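Local coordinates for protein TetR family transcriptional regulator (Rhodococcus erythropolis, PDB 4ZA6) that probably represses transcription of the quorum-sensing signal degradation gene qsdA, as a TetR-family regulator with an N-terminal DNA-binding domain, at residues Thr13-Met17 with Leu29-Leu33; Pro23-Leu29 with Val44-Leu50. All coordinates share one frame; numbering follows the deposited sequence.

Interaction 1: residues Thr13-Met17 with Leu29-Leu33; sequences TAASM and LAERL
L29 and T13 meet at the middle of this contact, where helix 4-19 packs against helix 26-33 in the N-terminal three-helix DNA-binding domain expected of a TetR-family repressor; helix 26-33 precedes helix 37-44, the second helix of the helix-turn-helix. The two short segments cross at 127° with their axes 10.8 Å apart, a wide spacing bridged by side chains.

L29 swings CG opposite its backbone N (chi1 -180°), which carries both methyl branches toward neighbouring residues of helix 4-19. CD1 lies 3.6 Å from T13 CG2, while CD2 lies 4.0 Å from A14 CB. Farther along the same flank, M17 SD lies against L29 CB. T13 uses its two branches differently: the methyl CG2 also meets the aliphatic part of R32, and OG1, which is hydrogen-bonded to the carbonyl O of R9, passes alongside L33 CD2. The buried side of L29 continues onto L40 and L50, so the leucine belongs to the domain core.

R32 closes the outer edge. Its chain, extended from CG to NE, runs across T13 and brings NH1 to 3.3 Å from M17 CG. A salt bridge from NH2 to E22 fixes the far side of the guanidinium and probably offsets its charge. S16 OG lies near the guanidinium plane but 4.0 Å from R32 NH1, and a water fills in for a direct bond: it accepts from R32 NH1 at 3.0 Å and lies 3.1 Å from S16 OG.

Interaction 2: residues Pro23-Leu29 with Val44-Leu50; sequences PLDMSLL and VGNRDEL
M26 reaches across to R47 and L50 where the start of helix 26-33 meets the start of helix 47-69, the long helix that leads out of the three-helix, helix-turn-helix domain of this TetR-family protein. The tight part lies inside. Bent at chi2 (-54°) and chi3, M26 turns its methyl CE to 3.6 Å from G45 O, while its CG packs 3.8 Å from R47 CB. Beside it, L29 and L50 approach tip to tip, their CD2 methyls only 3.3 Å apart, closer than carbons usually pack. The L24 and L50 side chains cross at about a right angle, CD2 against CD2. R47 runs its extended chain close along the L24 carbonyl, NE 2.8 Å from L24 O, and L24 CB stands over one guanidinium face.

The contact thins only at exposed P23, whose CB lies at the guanidinium edge, 3.9 Å from R47 NH2. R47 NH1 is salt-bridged to E102, beyond the DNA-binding domain. An alanine in place of R47 would probably leave E102 without its charged mate and the L24 carbonyl uncovered on this side.

Both helix starts are capped: D25 OD1 accepts from L28 N, and in the N46-E49 capping box E49 N donates to N46 OD1 at 3.0 Å, nearly in line with its C=O bond.

How the interactions relate
Interactions 1 and 2 are two sides of one small core, their centres about 8 Å apart. L29 belongs to both, meeting helix 4-19 in 13-17/29-33 and the start of helix 47-69 in 23-29/44-50. Between them A14 CB touches L50 CD2 at 3.8 Å, and A14 O lies 3.4 Å from L24 CD1, so helix 4-19, the loop before helix 26-33 and helix 47-69 converge. M17 CE closes against the same loop, 3.5 Å from P23 O. L40 of helix 37-44 also packs on L29 and M26, tying the probable DNA-recognition helix to this core. The bound calcium ion lies about 13 Å from the V44 side chain.

Interaction 1: residues Thr13-Met17 with Leu29-Leu33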
ATOM      1  N   THR A  13      -2.939  -6.917  17.226  1.00 30.36           N
ATOM      2  CA  THR A  13      -1.741  -7.299  17.970  1.00 30.49           C
ATOM      3  C   THR A  13      -0.553  -7.367  17.031  1.00 34.12           C
ATOM      4  O   THR A  13       0.502  -6.832  17.354  1.00 32.94           O
ATOM      5  CB  THR A  13      -2.007  -8.571  18.823  1.00 34.51           C
ATOM      6  OG1 THR A  13      -3.194  -8.361  19.620  1.00 35.59           O
ATOM      7  CG2 THR A  13      -0.845  -8.918  19.738  1.00 32.52           C
ATOM      8  N   ALA A  14      -0.732  -7.991  15.859  1.00 32.23           N
ATOM      9  CA  ALA A  14       0.315  -8.101  14.824  1.00 31.94           C
ATOM     10  C   ALA A  14       0.742  -6.702  14.314  1.00 36.54           C
ATOM     11  O   ALA A  14       1.929  -6.451  14.169  1.00 36.62           O
ATOM     12  CB  ALA A  14      -0.175  -8.963  13.683  1.00 31.92           C
ATOM     13  N   ALA A  15      -0.224  -5.780  14.137  1.00 34.07           N
ATOM     14  CA  ALA A  15      -0.007  -4.386  13.733  1.00 34.19           C
ATOM     15  C   ALA A  15       0.808  -3.629  14.788  1.00 39.31           C
ATOM     16  O   ALA A  15       1.681  -2.846  14.409  1.00 39.10           O
ATOM     17  CB  ALA A  15      -1.344  -3.689  13.492  1.00 34.77           C
ATOM     18  N   SER A  16       0.581  -3.895  16.098  1.00 36.54           N
ATOM     19  CA  SER A  16       1.372  -3.238  17.155  1.00 38.00           C
ATOM     20  C   SER A  16       2.849  -3.671  17.117  1.00 41.74           C
ATOM     21  O   SER A  16       3.729  -2.865  17.387  1.00 41.23           O
ATOM     22  CB  SER A  16       0.752  -3.433  18.544  1.00 42.75           C
ATOM     23  OG  SER A  16       1.231  -4.573  19.245  1.00 53.44           O
ATOM     24  N   MET A  17       3.109  -4.938  16.760  1.00 37.75           N
ATOM     25  CA  MET A  17       4.455  -5.475  16.618  1.00 37.60           C
ATOM     26  C   MET A  17       5.157  -4.784  15.446  1.00 40.47           C
ATOM     27  O   MET A  17       6.309  -4.393  15.591  1.00 42.14           O
ATOM     28  CB  MET A  17       4.413  -6.995  16.404  1.00 39.76           C
ATOM     29  CG  MET A  17       3.997  -7.765  17.640  1.00 43.76           C
ATOM     30  SD  MET A  17       3.597  -9.501  17.281  1.00 48.08           S
ATOM     31  CE  MET A  17       5.209 -10.219  17.387  1.00 45.03           C
ATOM     32  N   LEU A  29       3.139 -13.847  19.078  1.00 33.43           N
ATOM     33  CA  LEU A  29       1.760 -13.440  18.777  1.00 32.18           C
ATOM     34  C   LEU A  29       0.721 -14.382  19.413  1.00 36.12           C
ATOM     35  O   LEU A  29      -0.189 -13.903  20.105  1.00 35.94           O
ATOM     36  CB  LEU A  29       1.544 -13.336  17.264  1.00 31.65           C
ATOM     37  CG  LEU A  29       0.148 -12.913  16.746  1.00 35.53           C
ATOM     38  CD1 LEU A  29      -0.399 -11.695  17.464  1.00 35.78           C
ATOM     39  CD2 LEU A  29       0.238 -12.553  15.308  1.00 35.68           C
ATOM     40  N   ALA A  30       0.869 -15.705  19.207  1.00 31.47           N
ATOM     41  CA  ALA A  30      -0.039 -16.698  19.795  1.00 31.67           C
ATOM     42  C   ALA A  30      -0.068 -16.587  21.329  1.00 38.14           C
ATOM     43  O   ALA A  30      -1.144 -16.663  21.940  1.00 37.49           O
ATOM     44  CB  ALA A  30       0.390 -18.092  19.368  1.00 32.99           C
ATOM     45  N   GLU A  31       1.112 -16.368  21.957  1.00 36.03           N
ATOM     46  CA  GLU A  31       1.214 -16.219  23.415  1.00 37.41           C
ATOM     47  C   GLU A  31       0.490 -14.947  23.868  1.00 38.83           C
ATOM     48  O   GLU A  31      -0.273 -15.006  24.815  1.00 37.70           O
ATOM     49  CB  GLU A  31       2.699 -16.223  23.866  1.00 40.34           C
ATOM     50  CG  GLU A  31       2.924 -16.072  25.367  1.00 51.79           C
ATOM     51  CD  GLU A  31       4.231 -16.667  25.853  1.00 87.36           C
ATOM     52  OE1 GLU A  31       5.243 -15.934  25.947  1.00 93.46           O
ATOM     53  OE2 GLU A  31       4.238 -17.884  26.146  1.00 84.92           O
ATOM     54  N   ARG A  32       0.695 -13.810  23.165  1.00 36.75           N
ATOM     55  CA  ARG A  32       0.008 -12.537  23.489  1.00 36.58           C
ATOM     56  C   ARG A  32      -1.520 -12.656  23.388  1.00 36.54           C
ATOM     57  O   ARG A  32      -2.243 -12.078  24.204  1.00 38.13           O
ATOM     58  CB  ARG A  32       0.503 -11.393  22.591  1.00 34.99           C
ATOM     59  CG  ARG A  32       1.827 -10.801  23.036  1.00 45.01           C
ATOM     60  CD  ARG A  32       2.241  -9.697  22.106  1.00 46.94           C
ATOM     61  NE  ARG A  32       3.578  -9.202  22.419  1.00 58.92           N
ATOM     62  CZ  ARG A  32       4.142  -8.151  21.835  1.00 70.07           C
ATOM     63  NH1 ARG A  32       3.477  -7.454  20.926  1.00 53.73           N
ATOM     64  NH2 ARG A  32       5.363  -7.773  22.179  1.00 63.35           N
ATOM     65  N   LEU A  33      -2.002 -13.423  22.405  1.00 29.78           N
ATOM     66  CA  LEU A  33      -3.431 -13.663  22.204  1.00 28.34           C
ATOM     67  C   LEU A  33      -4.032 -14.684  23.164  1.00 32.07           C
ATOM     68  O   LEU A  33      -5.259 -14.750  23.313  1.00 29.90           O
ATOM     69  CB  LEU A  33      -3.688 -14.101  20.763  1.00 27.68           C
ATOM     70  CG  LEU A  33      -3.598 -13.014  19.694  1.00 32.02           C
ATOM     71  CD1 LEU A  33      -3.593 -13.631  18.328  1.00 31.61           C
ATOM     72  CD2 LEU A  33      -4.763 -12.031  19.795  1.00 34.72           C
TER
HETATM   73  O   HOH W   1       4.129  -4.635  20.289  1.00 46.86           O

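Interaction 2: residues Pro23-Leu29 with Val44-Leu50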
ATOM      1  N   PRO A  23       9.915  -7.952  14.787  1.00 42.55           N
ATOM      2  CA  PRO A  23       9.528  -8.907  13.738  1.00 42.08           C
ATOM      3  C   PRO A  23       8.248  -9.653  14.123  1.00 46.26           C
ATOM      4  O   PRO A  23       7.940  -9.771  15.309  1.00 45.22           O
ATOM      5  CB  PRO A  23      10.739  -9.845  13.653  1.00 45.21           C
ATOM      6  CG  PRO A  23      11.386  -9.766  15.005  1.00 49.89           C
ATOM      7  CD  PRO A  23      11.187  -8.339  15.437  1.00 45.44           C
ATOM      8  N   LEU A  24       7.486 -10.129  13.131  1.00 44.20           N
ATOM      9  CA  LEU A  24       6.222 -10.830  13.381  1.00 44.48           C
ATOM     10  C   LEU A  24       6.422 -12.290  13.797  1.00 48.78           C
ATOM     11  O   LEU A  24       6.236 -13.205  12.992  1.00 50.57           O
ATOM     12  CB  LEU A  24       5.287 -10.728  12.169  1.00 44.23           C
ATOM     13  CG  LEU A  24       3.812 -10.585  12.470  1.00 50.36           C
ATOM     14  CD1 LEU A  24       3.500  -9.152  12.891  1.00 51.64           C
ATOM     15  CD2 LEU A  24       2.985 -10.921  11.236  1.00 52.63           C
ATOM     16  N   ASP A  25       6.740 -12.502  15.070  1.00 43.18           N
ATOM     17  CA  ASP A  25       6.973 -13.818  15.650  1.00 42.44           C
ATOM     18  C   ASP A  25       5.630 -14.437  15.992  1.00 42.12           C
ATOM     19  O   ASP A  25       4.964 -13.969  16.911  1.00 40.68           O
ATOM     20  CB  ASP A  25       7.845 -13.673  16.910  1.00 46.26           C
ATOM     21  CG  ASP A  25       8.390 -14.971  17.475  1.00 56.43           C
ATOM     22  OD1 ASP A  25       7.599 -15.920  17.656  1.00 55.13           O
ATOM     23  OD2 ASP A  25       9.598 -15.020  17.784  1.00 68.14           O
ATOM     24  N   MET A  26       5.224 -15.471  15.225  1.00 38.30           N
ATOM     25  CA  MET A  26       3.941 -16.171  15.362  1.00 37.16           C
ATOM     26  C   MET A  26       3.746 -16.848  16.707  1.00 40.88           C
ATOM     27  O   MET A  26       2.617 -16.891  17.205  1.00 39.17           O
ATOM     28  CB  MET A  26       3.663 -17.112  14.178  1.00 38.94           C
ATOM     29  CG  MET A  26       3.524 -16.407  12.843  1.00 40.84           C
ATOM     30  SD  MET A  26       2.286 -15.061  12.774  1.00 42.85           S
ATOM     31  CE  MET A  26       0.962 -15.881  11.945  1.00 39.10           C
ATOM     32  N   SER A  27       4.846 -17.275  17.352  1.00 38.76           N
ATOM     33  CA  SER A  27       4.803 -17.871  18.685  1.00 38.85           C
ATOM     34  C   SER A  27       4.532 -16.791  19.740  1.00 40.41           C
ATOM     35  O   SER A  27       3.690 -16.999  20.620  1.00 35.90           O
ATOM     36  CB  SER A  27       6.093 -18.628  18.986  1.00 45.41           C
ATOM     37  OG  SER A  27       6.025 -19.936  18.446  1.00 59.26           O
ATOM     38  N   LEU A  28       5.234 -15.627  19.629  1.00 38.52           N
ATOM     39  CA  LEU A  28       5.076 -14.459  20.508  1.00 39.12           C
ATOM     40  C   LEU A  28       3.612 -13.982  20.340  1.00 38.70           C
ATOM     41  O   LEU A  28       2.909 -13.809  21.331  1.00 36.85           O
ATOM     42  CB  LEU A  28       6.040 -13.352  20.040  1.00 40.62           C
ATOM     43  CG  LEU A  28       6.870 -12.564  21.071  1.00 48.68           C
ATOM     44  CD1 LEU A  28       8.241 -12.218  20.505  1.00 48.04           C
ATOM     45  CD2 LEU A  28       6.190 -11.248  21.437  1.00 52.61           C
ATOM     46  N   LEU A  29       3.139 -13.847  19.078  1.00 33.43           N
ATOM     47  CA  LEU A  29       1.760 -13.440  18.777  1.00 32.18           C
ATOM     48  C   LEU A  29       0.721 -14.382  19.413  1.00 36.12           C
ATOM     49  O   LEU A  29      -0.189 -13.903  20.105  1.00 35.94           O
ATOM     50  CB  LEU A  29       1.544 -13.336  17.264  1.00 31.65           C
ATOM     51  CG  LEU A  29       0.148 -12.913  16.746  1.00 35.53           C
ATOM     52  CD1 LEU A  29      -0.399 -11.695  17.464  1.00 35.78           C
ATOM     53  CD2 LEU A  29       0.238 -12.553  15.308  1.00 35.68           C
ATOM     54  N   VAL A  44      -5.583 -16.565  10.960  1.00 37.14           N
ATOM     55  CA  VAL A  44      -4.945 -15.602  10.059  1.00 36.01           C
ATOM     56  C   VAL A  44      -4.037 -16.170   8.951  1.00 40.59           C
ATOM     57  O   VAL A  44      -3.558 -15.415   8.102  1.00 40.33           O
ATOM     58  CB  VAL A  44      -4.212 -14.509  10.876  1.00 39.48           C
ATOM     59  CG1 VAL A  44      -5.188 -13.679  11.715  1.00 38.57           C
ATOM     60  CG2 VAL A  44      -3.100 -15.112  11.738  1.00 40.00           C
ATOM     61  N   GLY A  45      -3.791 -17.469   8.973  1.00 38.62           N
ATOM     62  CA  GLY A  45      -2.894 -18.081   8.005  1.00 38.28           C
ATOM     63  C   GLY A  45      -1.465 -17.959   8.484  1.00 41.88           C
ATOM     64  O   GLY A  45      -1.220 -17.695   9.670  1.00 42.15           O
ATOM     65  N   ASN A  46      -0.509 -18.158   7.578  1.00 36.61           N
ATOM     66  CA  ASN A  46       0.897 -18.061   7.948  1.00 36.37           C
ATOM     67  C   ASN A  46       1.331 -16.594   8.200  1.00 39.31           C
ATOM     68  O   ASN A  46       0.532 -15.662   8.029  1.00 37.57           O
ATOM     69  CB  ASN A  46       1.797 -18.783   6.918  1.00 38.78           C
ATOM     70  CG  ASN A  46       1.741 -18.246   5.505  1.00 58.63           C
ATOM     71  OD1 ASN A  46       1.739 -17.035   5.251  1.00 50.71           O
ATOM     72  ND2 ASN A  46       1.763 -19.145   4.539  1.00 55.90           N
ATOM     73  N   ARG A  47       2.588 -16.419   8.631  1.00 36.72           N
ATOM     74  CA  ARG A  47       3.255 -15.164   8.939  1.00 37.04           C
ATOM     75  C   ARG A  47       3.216 -14.173   7.763  1.00 41.53           C
ATOM     76  O   ARG A  47       3.014 -12.976   7.985  1.00 41.32           O
ATOM     77  CB  ARG A  47       4.705 -15.493   9.328  1.00 39.14           C
ATOM     78  CG  ARG A  47       5.480 -14.383   9.990  1.00 46.70           C
ATOM     79  CD  ARG A  47       6.950 -14.768  10.021  1.00 54.31           C
ATOM     80  NE  ARG A  47       7.784 -13.772  10.698  1.00 63.75           N
ATOM     81  CZ  ARG A  47       8.280 -12.684  10.113  1.00 73.50           C
ATOM     82  NH1 ARG A  47       8.001 -12.420   8.840  1.00 61.07           N
ATOM     83  NH2 ARG A  47       9.033 -11.835  10.806  1.00 45.49           N
ATOM     84  N   ASP A  48       3.411 -14.663   6.516  1.00 37.99           N
ATOM     85  CA  ASP A  48       3.403 -13.794   5.341  1.00 36.38           C
ATOM     86  C   ASP A  48       1.994 -13.267   5.029  1.00 37.40           C
ATOM     87  O   ASP A  48       1.853 -12.076   4.755  1.00 35.91           O
ATOM     88  CB  ASP A  48       4.076 -14.465   4.134  1.00 38.01           C
ATOM     89  CG  ASP A  48       5.570 -14.766   4.307  1.00 51.79           C
ATOM     90  OD1 ASP A  48       6.186 -14.254   5.291  1.00 53.07           O
ATOM     91  OD2 ASP A  48       6.130 -15.486   3.456  1.00 58.74           O
ATOM     92  N   GLU A  49       0.963 -14.130   5.140  1.00 32.92           N
ATOM     93  CA  GLU A  49      -0.444 -13.764   4.902  1.00 33.17           C
ATOM     94  C   GLU A  49      -0.886 -12.715   5.914  1.00 35.61           C
ATOM     95  O   GLU A  49      -1.549 -11.743   5.539  1.00 34.37           O
ATOM     96  CB  GLU A  49      -1.369 -14.989   5.006  1.00 35.37           C
ATOM     97  CG  GLU A  49      -1.198 -15.988   3.877  1.00 49.67           C
ATOM     98  CD  GLU A  49      -2.132 -17.175   4.022  1.00 82.06           C
ATOM     99  OE1 GLU A  49      -1.797 -18.107   4.791  1.00 70.49           O
ATOM    100  OE2 GLU A  49      -3.216 -17.154   3.396  1.00 83.70           O
ATOM    101  N   LEU A  50      -0.498 -12.905   7.201  1.00 31.58           N
ATOM    102  CA  LEU A  50      -0.819 -11.966   8.275  1.00 29.51           C
ATOM    103  C   LEU A  50      -0.075 -10.637   8.094  1.00 31.12           C
ATOM    104  O   LEU A  50      -0.683  -9.593   8.251  1.00 29.18           O
ATOM    105  CB  LEU A  50      -0.531 -12.586   9.649  1.00 29.35           C
ATOM    106  CG  LEU A  50      -0.822 -11.691  10.854  1.00 33.01           C
ATOM    107  CD1 LEU A  50      -2.282 -11.173  10.870  1.00 31.47           C
ATOM    108  CD2 LEU A  50      -0.473 -12.379  12.103  1.00 35.25           C
TER